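Local coordinates for metallo-beta-lactamase (Chryseobacterium indologenes, PDB 3L6N), which hydrolyses the beta-lactam ring of penicillins, cephalosporins and carbapenems with the help of zinc ions, giving its host resistance to these antibiotics, at residues Ala99-Asn102 / Glu103-Lys107; Ser86-Asn90 / Lys91-Thr95; Ile116-Thr119 / Gly120-Tyr123; Leu168-Ile171 / Lys172-Asn175. One frame throughout, in Å; residues are numbered along the deposited sequence. Where two conformers were deposited one is given.

Contact 1 of 4, residues Ala99-Asn102 / Glu103-Lys107; sequences AKTN and EFLKK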
# COMPACT_ATOMS: atom_id res chain seq x y z
N ALA A 99 -15.26 1.73 -1.86
CA ALA A 99 -16.25 1.61 -2.93
C ALA A 99 -15.66 2.00 -4.29
O ALA A 99 -15.88 1.30 -5.28
CB ALA A 99 -17.49 2.43 -2.60
N LYS A 100 -14.89 3.09 -4.32
CA LYS A 100 -14.27 3.55 -5.58
C LYS A 100 -13.31 2.52 -6.16
O LYS A 100 -13.31 2.26 -7.36
CB LYS A 100 -13.55 4.89 -5.36
CG LYS A 100 -14.48 6.04 -4.97
CD LYS A 100 -15.32 6.53 -6.15
CE LYS A 100 -16.18 7.73 -5.76
NZ LYS A 100 -16.90 8.32 -6.93
N THR A 101 -12.49 1.94 -5.29
CA THR A 101 -11.53 0.94 -5.72
C THR A 101 -12.26 -0.28 -6.28
O THR A 101 -11.87 -0.82 -7.32
CB THR A 101 -10.58 0.58 -4.57
OG1 THR A 101 -9.71 1.69 -4.33
CG2 THR A 101 -9.72 -0.65 -4.90
N ASN A 102 -13.32 -0.69 -5.60
CA ASN A 102 -14.13 -1.80 -6.08
C ASN A 102 -14.77 -1.52 -7.42
O ASN A 102 -14.85 -2.41 -8.25
CB ASN A 102 -15.18 -2.21 -5.05
CG ASN A 102 -14.61 -3.11 -3.97
OD1 ASN A 102 -13.65 -3.84 -4.21
ND2 ASN A 102 -15.18 -3.05 -2.78
N GLU A 103 -15.22 -0.29 -7.64
CA GLU A 103 -15.81 0.09 -8.92
C GLU A 103 -14.78 -0.05 -10.04
O GLU A 103 -15.12 -0.50 -11.13
CB GLU A 103 -16.32 1.52 -8.86
CG GLU A 103 -17.64 1.65 -8.15
CD GLU A 103 -17.91 3.06 -7.68
OE1 GLU A 103 -17.12 3.98 -8.00
OE2 GLU A 103 -18.92 3.25 -6.97
N PHE A 104 -13.53 0.32 -9.76
CA PHE A 104 -12.46 0.17 -10.74
C PHE A 104 -12.12 -1.31 -10.99
O PHE A 104 -11.93 -1.71 -12.12
CB PHE A 104 -11.19 0.90 -10.28
CG PHE A 104 -11.24 2.40 -10.46
CD1 PHE A 104 -10.24 3.19 -9.89
CD2 PHE A 104 -12.25 3.04 -11.19
CE1 PHE A 104 -10.22 4.57 -10.05
CE2 PHE A 104 -12.25 4.44 -11.35
CZ PHE A 104 -11.23 5.21 -10.77
N LEU A 105 -12.04 -2.10 -9.92
CA LEU A 105 -11.76 -3.53 -10.05
C LEU A 105 -12.82 -4.21 -10.91
O LEU A 105 -12.49 -4.96 -11.82
CB LEU A 105 -11.67 -4.19 -8.67
CG LEU A 105 -10.44 -3.83 -7.84
CD1 LEU A 105 -10.65 -4.27 -6.38
CD2 LEU A 105 -9.17 -4.44 -8.43
N LYS A 106 -14.08 -3.92 -10.62
CA LYS A 106 -15.19 -4.50 -11.37
C LYS A 106 -15.14 -4.08 -12.85
O LYS A 106 -15.29 -4.92 -13.75
CB LYS A 106 -16.51 -4.10 -10.71
CG LYS A 106 -17.75 -4.77 -11.29
CD LYS A 106 -17.75 -6.29 -11.07
CE LYS A 106 -19.16 -6.88 -11.19
NZ LYS A 106 -19.80 -6.64 -12.52
N LYS A 107 -14.94 -2.79 -13.10
CA LYS A 107 -14.80 -2.25 -14.46
C LYS A 107 -13.68 -2.95 -15.23
O LYS A 107 -13.79 -3.22 -16.44
CB LYS A 107 -14.56 -0.73 -14.39
CG LYS A 107 -14.20 -0.03 -15.70
CD LYS A 107 -15.38 0.07 -16.63
CE LYS A 107 -15.15 1.13 -17.71
NZ LYS A 107 -14.08 0.68 -18.67
O HOH W 1 -14.59 4.49 -9.13

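Contact 2 of 4, residues Ser86-Asn90 / Lys91-Thr95; sequences SFFNN and KGIKT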
# COMPACT_ATOMS: atom_id res chain seq x y z
N SER A 86 -9.08 -12.44 -5.51
CA SER A 86 -9.73 -13.75 -5.48
C SER A 86 -8.88 -14.77 -4.72
O SER A 86 -9.42 -15.66 -4.05
CB SER A 86 -10.08 -14.27 -6.88
OG SER A 86 -8.94 -14.67 -7.62
N PHE A 87 -7.57 -14.61 -4.79
CA PHE A 87 -6.67 -15.51 -4.06
C PHE A 87 -7.01 -15.54 -2.58
O PHE A 87 -7.05 -16.62 -1.96
CB PHE A 87 -5.22 -15.10 -4.24
CG PHE A 87 -4.25 -15.93 -3.44
CD1 PHE A 87 -3.68 -17.07 -3.99
CD2 PHE A 87 -3.89 -15.55 -2.15
CE1 PHE A 87 -2.78 -17.84 -3.25
CE2 PHE A 87 -3.00 -16.30 -1.39
CZ PHE A 87 -2.44 -17.45 -1.95
N PHE A 88 -7.23 -14.36 -2.01
CA PHE A 88 -7.54 -14.23 -0.60
C PHE A 88 -9.00 -14.51 -0.30
O PHE A 88 -9.32 -15.22 0.66
CB PHE A 88 -7.08 -12.87 -0.07
CG PHE A 88 -5.61 -12.64 -0.26
CD1 PHE A 88 -4.69 -13.16 0.64
CD2 PHE A 88 -5.15 -11.93 -1.36
CE1 PHE A 88 -3.33 -12.98 0.46
CE2 PHE A 88 -3.77 -11.73 -1.55
CZ PHE A 88 -2.87 -12.25 -0.62
N ASN A 89 -9.90 -14.02 -1.16
CA ASN A 89 -11.32 -14.30 -1.00
C ASN A 89 -11.60 -15.80 -0.96
O ASN A 89 -12.36 -16.27 -0.12
CB ASN A 89 -12.14 -13.64 -2.11
CG ASN A 89 -12.12 -12.12 -2.04
OD1 ASN A 89 -11.81 -11.54 -1.00
ND2 ASN A 89 -12.44 -11.48 -3.16
N ASN A 90 -10.95 -16.54 -1.86
CA ASN A 90 -11.16 -17.99 -1.97
C ASN A 90 -10.73 -18.74 -0.72
O ASN A 90 -11.32 -19.77 -0.37
CB ASN A 90 -10.46 -18.57 -3.20
CG ASN A 90 -11.13 -18.16 -4.51
OD1 ASN A 90 -12.25 -17.63 -4.52
ND2 ASN A 90 -10.46 -18.42 -5.62
N LYS A 91 -9.74 -18.19 -0.02
CA LYS A 91 -9.26 -18.76 1.23
C LYS A 91 -10.00 -18.24 2.47
O LYS A 91 -9.63 -18.56 3.60
CB LYS A 91 -7.75 -18.51 1.37
CG LYS A 91 -6.90 -19.23 0.34
CD LYS A 91 -5.47 -18.75 0.39
CE LYS A 91 -4.55 -19.70 -0.35
NZ LYS A 91 -4.16 -20.86 0.50
N GLY A 92 -11.04 -17.44 2.27
CA GLY A 92 -11.83 -16.90 3.38
C GLY A 92 -11.14 -15.80 4.18
O GLY A 92 -11.55 -15.46 5.29
N ILE A 93 -10.08 -15.24 3.60
CA ILE A 93 -9.38 -14.11 4.20
C ILE A 93 -10.12 -12.85 3.79
O ILE A 93 -10.30 -12.58 2.60
CB ILE A 93 -7.90 -14.05 3.75
CG1 ILE A 93 -7.15 -15.30 4.24
CG2 ILE A 93 -7.21 -12.76 4.23
CD1 ILE A 93 -5.82 -15.52 3.55
N LYS A 94 -10.56 -12.09 4.78
CA LYS A 94 -11.28 -10.84 4.54
C LYS A 94 -10.42 -9.86 3.73
O LYS A 94 -9.24 -9.65 4.04
CB LYS A 94 -11.69 -10.20 5.86
CG LYS A 94 -12.78 -10.97 6.59
CD LYS A 94 -13.28 -10.18 7.77
CE LYS A 94 -14.49 -10.87 8.39
NZ LYS A 94 -15.01 -10.08 9.54
N THR A 95 -11.01 -9.30 2.69
CA THR A 95 -10.33 -8.29 1.89
C THR A 95 -11.09 -6.97 1.98
O THR A 95 -12.34 -6.96 2.08
CB THR A 95 -10.23 -8.70 0.42
OG1 THR A 95 -11.53 -9.06 -0.07
CG2 THR A 95 -9.28 -9.89 0.27
O HOH W 2 -12.89 -12.52 1.93

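Contact 3 of 4, residues Ile116-Thr119 / Gly120-Tyr123; sequences IIKT and GKPY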
# COMPACT_ATOMS: atom_id res chain seq x y z
N ILE A 116 -16.00 -3.32 2.86
CA ILE A 116 -15.88 -1.96 2.34
C ILE A 116 -15.23 -1.04 3.34
O ILE A 116 -15.71 -0.88 4.48
CB ILE A 116 -17.28 -1.38 1.95
CG1 ILE A 116 -18.04 -2.36 1.06
CG2 ILE A 116 -17.14 0.02 1.33
CD1 ILE A 116 -17.32 -2.79 -0.18
N ILE A 117 -14.13 -0.40 2.93
CA ILE A 117 -13.40 0.51 3.80
C ILE A 117 -14.22 1.76 4.13
O ILE A 117 -14.79 2.40 3.24
CB ILE A 117 -12.04 0.94 3.17
CG1 ILE A 117 -11.11 -0.28 3.07
CG2 ILE A 117 -11.40 2.10 3.97
CD1 ILE A 117 -9.80 0.01 2.34
N LYS A 118 -14.27 2.09 5.41
CA LYS A 118 -14.78 3.39 5.84
C LYS A 118 -13.59 4.30 6.09
O LYS A 118 -12.82 4.10 7.03
CB LYS A 118 -15.63 3.26 7.11
CG LYS A 118 -16.89 2.46 6.95
CD LYS A 118 -17.72 2.56 8.22
CE LYS A 118 -19.13 2.07 7.99
NZ LYS A 118 -19.91 2.13 9.26
N THR A 119 -13.42 5.29 5.22
CA THR A 119 -12.25 6.14 5.31
C THR A 119 -12.34 7.09 6.50
O THR A 119 -13.42 7.55 6.88
CB THR A 119 -11.97 6.91 4.01
OG1 THR A 119 -13.13 7.65 3.62
CG2 THR A 119 -11.58 5.93 2.90
N GLY A 120 -11.19 7.35 7.12
CA GLY A 120 -11.11 8.31 8.20
C GLY A 120 -11.54 7.77 9.55
O GLY A 120 -11.50 8.50 10.54
N LYS A 121 -11.94 6.50 9.59
CA LYS A 121 -12.36 5.86 10.84
C LYS A 121 -11.35 4.83 11.28
O LYS A 121 -10.85 4.06 10.44
CB LYS A 121 -13.72 5.20 10.69
CG LYS A 121 -14.84 6.15 10.29
CD LYS A 121 -16.20 5.62 10.67
CE LYS A 121 -16.46 5.62 12.18
NZ LYS A 121 -17.63 4.76 12.50
N PRO A 122 -11.04 4.79 12.58
CA PRO A 122 -10.12 3.77 13.08
C PRO A 122 -10.58 2.34 12.77
O PRO A 122 -11.77 2.00 12.88
CB PRO A 122 -10.13 4.00 14.60
CG PRO A 122 -10.49 5.44 14.77
CD PRO A 122 -11.47 5.71 13.66
N TYR A 123 -9.62 1.52 12.35
CA TYR A 123 -9.77 0.07 12.32
C TYR A 123 -8.93 -0.48 13.44
O TYR A 123 -7.78 -0.06 13.63
CB TYR A 123 -9.26 -0.50 11.00
CG TYR A 123 -10.27 -0.40 9.90
CD1 TYR A 123 -11.23 -1.39 9.72
CD2 TYR A 123 -10.28 0.70 9.03
CE1 TYR A 123 -12.18 -1.30 8.71
CE2 TYR A 123 -11.22 0.80 8.02
CZ TYR A 123 -12.16 -0.20 7.87
OH TYR A 123 -13.10 -0.11 6.88
O HOH W 3 -14.59 -2.14 6.55
O HOH W 4 -10.17 3.77 7.97

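Contact 4 of 4, residues Leu168-Ile171 / Lys172-Asn175; sequences LGYI and KEAN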
# COMPACT_ATOMS: atom_id res chain seq x y z
N LEU A 168 7.17 10.73 -12.87
CA LEU A 168 5.94 10.43 -12.14
C LEU A 168 5.48 8.98 -12.28
O LEU A 168 4.58 8.54 -11.56
CB LEU A 168 4.82 11.38 -12.55
CG LEU A 168 4.89 12.83 -12.06
CD1 LEU A 168 3.79 13.66 -12.71
CD2 LEU A 168 4.81 12.92 -10.54
N GLY A 169 6.08 8.25 -13.21
CA GLY A 169 5.70 6.87 -13.48
C GLY A 169 4.40 6.81 -14.26
O GLY A 169 4.11 7.70 -15.06
N TYR A 170 3.61 5.77 -14.00
CA TYR A 170 2.38 5.53 -14.74
C TYR A 170 1.31 6.57 -14.40
O TYR A 170 0.79 6.59 -13.28
CB TYR A 170 1.85 4.12 -14.47
CG TYR A 170 0.56 3.79 -15.18
CD1 TYR A 170 0.54 3.54 -16.56
CD2 TYR A 170 -0.64 3.72 -14.48
CE1 TYR A 170 -0.65 3.24 -17.22
CE2 TYR A 170 -1.84 3.43 -15.13
CZ TYR A 170 -1.84 3.18 -16.49
OH TYR A 170 -3.03 2.88 -17.13
N ILE A 171 1.01 7.44 -15.37
CA ILE A 171 0.11 8.57 -15.14
C ILE A 171 -1.16 8.58 -16.00
O ILE A 171 -1.91 9.56 -15.98
CB ILE A 171 0.85 9.94 -15.29
CG1 ILE A 171 1.56 10.03 -16.65
CG2 ILE A 171 1.83 10.15 -14.14
CD1 ILE A 171 1.63 11.44 -17.22
N LYS A 172 -1.41 7.50 -16.73
CA LYS A 172 -2.58 7.41 -17.62
C LYS A 172 -3.90 7.56 -16.87
O LYS A 172 -4.89 8.05 -17.42
CB LYS A 172 -2.58 6.10 -18.41
CG LYS A 172 -1.37 5.86 -19.30
CD LYS A 172 -1.37 6.74 -20.53
CE LYS A 172 -0.91 5.98 -21.77
NZ LYS A 172 0.48 5.45 -21.65
N GLU A 173 -3.91 7.16 -15.60
CA GLU A 173 -5.12 7.21 -14.78
C GLU A 173 -4.99 8.21 -13.64
O GLU A 173 -5.77 8.20 -12.69
CB GLU A 173 -5.49 5.81 -14.28
CG GLU A 173 -5.71 4.84 -15.45
CD GLU A 173 -6.02 3.41 -15.04
OE1 GLU A 173 -5.91 3.08 -13.84
OE2 GLU A 173 -6.38 2.62 -15.93
N ALA A 174 -4.01 9.11 -13.76
CA ALA A 174 -3.73 10.10 -12.75
C ALA A 174 -4.57 11.36 -12.92
O ALA A 174 -5.05 11.66 -14.02
CB ALA A 174 -2.23 10.45 -12.76
N ASN A 175 -4.75 12.08 -11.82
CA ASN A 175 -5.31 13.42 -11.86
C ASN A 175 -4.17 14.36 -11.49
O ASN A 175 -3.99 14.69 -10.32
CB ASN A 175 -6.47 13.52 -10.86
CG ASN A 175 -7.21 14.85 -10.96
OD1 ASN A 175 -6.67 15.85 -11.43
ND2 ASN A 175 -8.46 14.86 -10.50
O HOH W 5 -2.18 6.44 -13.09
O HOH W 6 -3.89 0.51 -15.38

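Contact 1 of 4, residues Ala99-Asn102 / Glu103-Lys107
Glu103, Phe104, Leu105 and Lys106 each send a backbone N-H one helical turn back, to the carbonyls of Ala99, Lys100, Thr101 and Asn102. These i to i+4 bonds run from 2.9 to 3.1 Å, N to O. The straightest is Lys106 N to Asn102 O, with 167° at the hydrogen.

The charged pair on the outer side is looser. Lys100 and Glu103 run side by side and point the same way, yet Lys100 NZ stays 4.5 Å from Glu103 OE1, beyond a salt bridge. What touches is the aliphatic part, Lys100 CD lying 3.6 Å from Glu103 OE1. One water fastens the carboxylate instead, donating to Glu103 OE1 at 2.8 Å and to Lys100 O at 3.1 Å. That carbonyl oxygen thus takes two donors, the water and Phe104 N, and it also sits over one face of the Phe104 ring.

Apolar packing belongs to the inner side. Thr101 turns its methyl anti to the backbone N, where CG2 lies 4.0 Å from Leu105 CD1; the same Leu105 methyl also meets Asn102 OD1. The polar ends of these two residues have partners beyond the helix: Thr101 OG1 bonds Asp142, and Asn102 ND2 bonds Ser113. The side chain of Thr101 is about 5 Å from that of the zinc ligand His76.

Helix 99-107 is the connection of a beta-alpha-beta unit between strands 94-97 and 115-116.

Contact 2 of 4, residues Ser86-Asn90 / Lys91-Thr95
Asn89 and Thr95 cross at about a right angle and meet through a short side-chain hydrogen bond: Thr95 OG1 donates to Asn89 OD1 at 2.7 Å, in the amide plane and on a lone pair. Thr95 holds OG1 between its backbone N and carbonyl carbon (chi1 53°), aiming it at the amide, while its methyl CG2 rests 3.7 Å from Phe88 CB. Ile93 CD1 reaches the edge of the Phe88 ring, at 3.9 Å from Phe88 CD1. Lys91 lays its aliphatic chain over a face of the Phe87 ring, a CH-pi contact with CD 4.3 Å from the centroid.

The backbone beneath forms a Schellman motif. Ile93 N reaches back to Phe88 O at 3.0 Å and Gly92 N to Asn89 O, while Gly92 takes the positive phi (73°) that turns the chain out of helix 86-90 into strand 94-97, within a beta-alpha-beta unit begun by strand 69-73.

A water donates to both Asn89 OD1 and Ile93 O. Further out, Asn89 ND2 is held by the carbonyl of Thr112, Thr95 OG1 accepts from Thr114 N, and Lys91 NZ bonds Gln55. Tyr54 packs edge-to-face on Phe87, and Met58 of helix 54-65 touches Phe87, Lys91 and Ile93.

Contact 3 of 4, residues Ile116-Thr119 / Gly120-Tyr123
Tyr123 reaches back to the chain before it, and its hydroxyl meets the backbone of Ile117 and Lys118. Its CG lies beside the backbone N, opposite the carbonyl carbon (chi1 -82°), from where the ring carries Tyr123 OH back to Lys118 N, which donates to it at 2.9 Å with 160° at the hydrogen. Ile117 CA lies 3.2 Å from the same oxygen. The Ile117 side chain crosses that of Tyr123 at about a right angle and offers its CG2 methyl, 4.3 Å from Tyr123 CE2. A water at the ring edge, in its plane, donates to Ile116 O and lies close to Tyr123 OH, though the modelled 2.5 Å is too short to be relied on. Tyr123 has two conformers; one is described.

Lys118, the second main participant, opens a type II beta turn that runs to Lys121, with Gly120 at the third position, where the positive phi (81°) suits glycine. Another water lies close to both Lys118 O and Lys121 O. The two lysine chains at the ends of the turn run near each other, Lys118 CD 4.2 Å from Lys121 CD, with NZ atoms 4.8 Å apart.

The turn carries the chain from strand 115-116, at the edge of one sheet, to strand 122-125, at the edge of the other. Phe73 meets the Tyr123 ring edge-to-face.

The two like charges probably disfavour this pairing somewhat, which solvent would soften; in the conformer described, the hydroxyl ties strand 122-125 back to the loop through a main-chain donor.

Contact 4 of 4, residues Leu168-Ile171 / Lys172-Asn175
This is a local surface contact round a type I beta turn, in the loop between strand 153-157 and helix 179-189, where Tyr170 folds over the residues that follow it. The turn runs from Ile171 to Ala174 and is closed by Ala174 N donating to Ile171 O at 3.1 Å. The bond is fairly straight at the hydrogen, 161°, but the donor stands above the carbonyl plane.

Tyr170 has its CG anti to the backbone N (chi1 179°), which swings the ring over the start of the turn. The side chain of Tyr170 is about 5 Å from a zinc ion. The Lys172 side chain crosses it at about a right angle: Lys172 CG is 3.4 Å from Tyr170 CE1, and CB is 3.5 Å from Tyr170 OH. The backbone N of Lys172 lies over the centre of one face of the ring. Ile171 and Ala174 add a small apolar touch through their CB atoms, 4.0 Å apart, and both side chains pack on Trp179.

Two waters link the sides. One accepts from Glu173 N and donates to Tyr170 O at 3.0 Å; the other lies 3.1 Å from Tyr170 OH and gives a weak bond to Glu173 OE2. The carboxylate, its plane 69° from the ring, bonds the zinc ligand His78 through OE1. Glu173 is therefore a second-shell residue that probably helps to orient and polarise that imidazole.

All four contacts are local, and none is wholly core: contacts 1 and 2 are partly buried, whereas contacts 3 and 4 lie at the surface. Contacts 2 and 1 belong to successive beta-alpha-beta units that have strand 94-97 in common. Contact 3 touches contact 1 where Ile116 CD1 packs 3.4 Å from Asn102 ND2. Contact 1 has regular helical bonds, contact 2 a Schellman end and a side-chain amide-hydroxyl bond, both with apolar packing. In each surface turn a tyrosine folds back on the chain beside it, through a backbone donor in contact 3 and by packing over the turn in contact 4. Contact 4 is far from contact 2 (centres 29 Å apart), but its nearest atoms come to about 6 Å from contact 1, without touching it.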